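Local atomic coordinates of polyporopepsin (Irpex lacteus, PDB entry 1WKR), a protein that cleaves peptide bonds with broad specificity as a pepsin-like aspartic endopeptidase and clots milk. Residues 314-319 with 327-332. Numbering follows the deposited sequence.
Sequences ERFYSV and LGLATT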
ATOM      1  N   GLU A 314       5.725  -6.734  -2.425  1.00  3.38           N
ATOM      2  CA  GLU A 314       7.143  -7.023  -2.485  1.00  3.73           C
ATOM      3  C   GLU A 314       7.495  -8.057  -3.554  1.00  4.62           C
ATOM      4  O   GLU A 314       8.654  -8.184  -3.939  1.00  4.52           O
ATOM      5  CB  GLU A 314       7.676  -7.470  -1.124  1.00  5.10           C
ATOM      6  CG  GLU A 314       7.823  -6.355  -0.104  1.00  4.08           C
ATOM      7  CD  GLU A 314       8.181  -6.842   1.268  1.00  4.50           C
ATOM      8  OE1 GLU A 314       7.560  -7.849   1.700  1.00  5.08           O
ATOM      9  OE2 GLU A 314       9.029  -6.266   1.940  1.00  6.10           O
ATOM     10  N   ARG A 315       6.488  -8.806  -4.009  1.00  3.53           N
ATOM     11  CA  ARG A 315       6.671  -9.867  -5.000  1.00  4.29           C
ATOM     12  C   ARG A 315       6.075  -9.550  -6.356  1.00  4.01           C
ATOM     13  O   ARG A 315       6.299 -10.333  -7.291  1.00  3.89           O
ATOM     14  CB  ARG A 315       6.105 -11.161  -4.459  1.00  4.19           C
ATOM     15  CG  ARG A 315       6.718 -11.641  -3.148  1.00  4.43           C
ATOM     16  CD  ARG A 315       8.175 -12.001  -3.270  1.00  4.65           C
ATOM     17  NE  ARG A 315       8.821 -12.400  -1.998  1.00  4.23           N
ATOM     18  CZ  ARG A 315       9.532 -13.485  -1.858  1.00  3.75           C
ATOM     19  NH1 ARG A 315       9.618 -14.467  -2.764  1.00  4.38           N
ATOM     20  NH2 ARG A 315      10.169 -13.672  -0.670  1.00  4.28           N
ATOM     21  N   PHE A 316       5.313  -8.464  -6.516  1.00  3.77           N
ATOM     22  CA  PHE A 316       4.642  -8.127  -7.773  1.00  3.94           C
ATOM     23  C   PHE A 316       4.731  -6.674  -8.021  1.00  4.34           C
ATOM     24  O   PHE A 316       4.460  -5.840  -7.121  1.00  4.23           O
ATOM     25  CB  PHE A 316       3.183  -8.595  -7.732  1.00  4.10           C
ATOM     26  CG  PHE A 316       3.071 -10.101  -7.553  1.00  3.66           C
ATOM     27  CD1 PHE A 316       3.314 -10.944  -8.632  1.00  4.23           C
ATOM     28  CD2 PHE A 316       2.768 -10.656  -6.325  1.00  4.21           C
ATOM     29  CE1 PHE A 316       3.291 -12.289  -8.486  1.00  4.86           C
ATOM     30  CE2 PHE A 316       2.733 -12.049  -6.201  1.00  5.47           C
ATOM     31  CZ  PHE A 316       3.009 -12.831  -7.262  1.00  4.62           C
ATOM     32  N   TYR A 317       5.025  -6.283  -9.240  1.00  3.72           N
ATOM     33  CA  TYR A 317       5.008  -4.876  -9.674  1.00  3.38           C
ATOM     34  C   TYR A 317       3.546  -4.455  -9.860  1.00  3.51           C
ATOM     35  O   TYR A 317       2.754  -5.253 -10.399  1.00  4.06           O
ATOM     36  CB  TYR A 317       5.744  -4.754 -11.011  1.00  4.18           C
ATOM     37  CG  TYR A 317       5.966  -3.341 -11.492  1.00  3.99           C
ATOM     38  CD1 TYR A 317       6.767  -2.457 -10.764  1.00  4.68           C
ATOM     39  CD2 TYR A 317       5.444  -2.888 -12.702  1.00  5.16           C
ATOM     40  CE1 TYR A 317       7.045  -1.168 -11.209  1.00  4.45           C
ATOM     41  CE2 TYR A 317       5.768  -1.615 -13.172  1.00  4.74           C
ATOM     42  CZ  TYR A 317       6.535  -0.795 -12.438  1.00  4.79           C
ATOM     43  OH  TYR A 317       6.863   0.495 -12.916  1.00  5.49           O
ATOM     44  N   SER A 318       3.188  -3.248  -9.464  1.00  3.34           N
ATOM     45  CA  SER A 318       1.745  -2.826  -9.540  1.00  4.04           C
ATOM     46  C   SER A 318       1.628  -1.496 -10.209  1.00  3.81           C
ATOM     47  O   SER A 318       2.439  -0.592 -10.068  1.00  3.77           O
ATOM     48  CB  SER A 318       1.139  -2.848  -8.138  1.00  3.52           C
ATOM     49  OG  SER A 318       1.841  -2.050  -7.188  1.00  4.48           O
ATOM     50  N   VAL A 319       0.535  -1.382 -10.984  1.00  3.66           N
ATOM     51  CA  VAL A 319       0.249  -0.201 -11.806  1.00  3.69           C
ATOM     52  C   VAL A 319      -1.164   0.305 -11.446  1.00  3.81           C
ATOM     53  O   VAL A 319      -2.120  -0.409 -11.591  1.00  4.43           O
ATOM     54  CB  VAL A 319       0.360  -0.498 -13.300  1.00  4.56           C
ATOM     55  CG1 VAL A 319       0.119   0.803 -14.096  1.00  5.19           C
ATOM     56  CG2 VAL A 319       1.738  -1.123 -13.646  1.00  5.64           C
ATOM     57  N   LEU A 327      -6.092  -1.639 -12.852  1.00  3.31           N
ATOM     58  CA  LEU A 327      -4.918  -1.984 -12.058  1.00  3.67           C
ATOM     59  C   LEU A 327      -4.157  -3.056 -12.791  1.00  4.23           C
ATOM     60  O   LEU A 327      -4.739  -4.016 -13.291  1.00  4.72           O
ATOM     61  CB  LEU A 327      -5.401  -2.483 -10.671  1.00  5.43           C
ATOM     62  CG  LEU A 327      -4.209  -2.818  -9.761  1.00  7.37           C
ATOM     63  CD1 LEU A 327      -4.368  -2.170  -8.376  1.00 10.00           C
ATOM     64  CD2 LEU A 327      -3.816  -4.252  -9.740  1.00  5.71           C
ATOM     65  N   GLY A 328      -2.839  -2.850 -12.884  1.00  4.14           N
ATOM     66  CA  GLY A 328      -1.963  -3.837 -13.505  1.00  4.31           C
ATOM     67  C   GLY A 328      -1.030  -4.504 -12.522  1.00  3.17           C
ATOM     68  O   GLY A 328      -0.620  -3.916 -11.501  1.00  3.55           O
ATOM     69  N   LEU A 329      -0.706  -5.765 -12.794  1.00  3.95           N
ATOM     70  CA  LEU A 329       0.242  -6.539 -11.988  1.00  4.44           C
ATOM     71  C   LEU A 329       1.163  -7.309 -12.892  1.00  3.48           C
ATOM     72  O   LEU A 329       0.761  -7.780 -13.988  1.00  4.03           O
ATOM     73  CB  LEU A 329      -0.499  -7.512 -11.056  1.00  5.46           C
ATOM     74  CG  LEU A 329       0.062  -7.900  -9.834  0.30  2.81           C
ATOM     75  CD1 LEU A 329       0.075  -6.750  -8.757  0.30  5.49           C
ATOM     76  CD2 LEU A 329      -0.586  -9.112  -9.159  0.30  3.90           C
ATOM     77  N   ALA A 330       2.401  -7.483 -12.428  1.00  3.12           N
ATOM     78  CA  ALA A 330       3.419  -8.289 -13.144  1.00  3.74           C
ATOM     79  C   ALA A 330       4.306  -8.936 -12.127  1.00  3.80           C
ATOM     80  O   ALA A 330       4.510  -8.447 -10.976  1.00  3.89           O
ATOM     81  CB  ALA A 330       4.256  -7.434 -14.093  1.00  4.87           C
ATOM     82  N   THR A 331       4.883 -10.096 -12.484  1.00  3.67           N
ATOM     83  CA  THR A 331       5.995 -10.685 -11.768  1.00  3.49           C
ATOM     84  C   THR A 331       7.207  -9.771 -11.805  1.00  4.27           C
ATOM     85  O   THR A 331       7.271  -8.828 -12.578  1.00  3.86           O
ATOM     86  CB  THR A 331       6.345 -12.068 -12.334  1.00  3.26           C
ATOM     87  OG1 THR A 331       6.600 -11.940 -13.763  1.00  4.32           O
ATOM     88  CG2 THR A 331       5.198 -13.108 -12.177  1.00  4.65           C
ATOM     89  N   THR A 332       8.171 -10.098 -10.959  1.00  3.98           N
ATOM     90  CA  THR A 332       9.466  -9.384 -10.914  1.00  4.31           C
ATOM     91  C   THR A 332      10.568 -10.437 -10.760  1.00  3.82           C
ATOM     92  O   THR A 332      10.312 -11.625 -10.490  1.00  4.39           O
ATOM     93  CB  THR A 332       9.520  -8.377  -9.761  1.00  4.08           C
ATOM     94  OG1 THR A 332       9.817  -9.118  -8.549  1.00  4.98           O
ATOM     95  CG2 THR A 332       8.199  -7.645  -9.551  1.00  4.95           C
TER
HETATM   96  O   HOH W   1       9.750  -7.516  -6.331  1.00  6.47           O
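Strands 316-319 and 327-331 run antiparallel as the two arms of a beta hairpin, joined by four backbone hydrogen bonds. Tyr317 exchanges both of its bonds with Ala330, and Val319 does the same with Gly328. The straightest is Gly328 N to Val319 O (2.9 Å, 165°), which meets a carbonyl lone pair, whereas Val319 N approaches Gly328 O from above the carbonyl plane.

The side-chain packing centres on Leu329 and Phe316. With CG anti to the backbone N (chi1 -151°), Leu329 crosses Phe316 obliquely: Leu329 CD1 lies 3.8 Å from Phe316 CB, and Leu329 CD2 is 4.1 Å from Phe316 CG. Leu329 CD1 also reaches Ser318 CB at 4.1 Å. The Phe316 ring, swung beside its own backbone N, presents an edge to Ala330 O. An alanine in place of Leu329 would probably leave Phe316 less firmly packed, since both methyl branches against it would be lost.

On the other face, Tyr317 CB rests 4.3 Å from Ala330 CB, while Tyr317 OH is hydrogen-bonded to Asp166 N. Thr332 CG2 closes over Tyr317 N at 3.5 Å; Thr332 OG1 shares a water with Glu314 O and is hydrogen-bonded to Phe334 N.

Strands 142-146 and 175-178 flank the hairpin, pairing with 316-321 and 326-331 respectively, within the antiparallel interdomain sheet of pepsin-like proteases. Leu329 packs against Phe312 of helix 310-313, which leads into the hairpin, and Phe265 of strand 263-267.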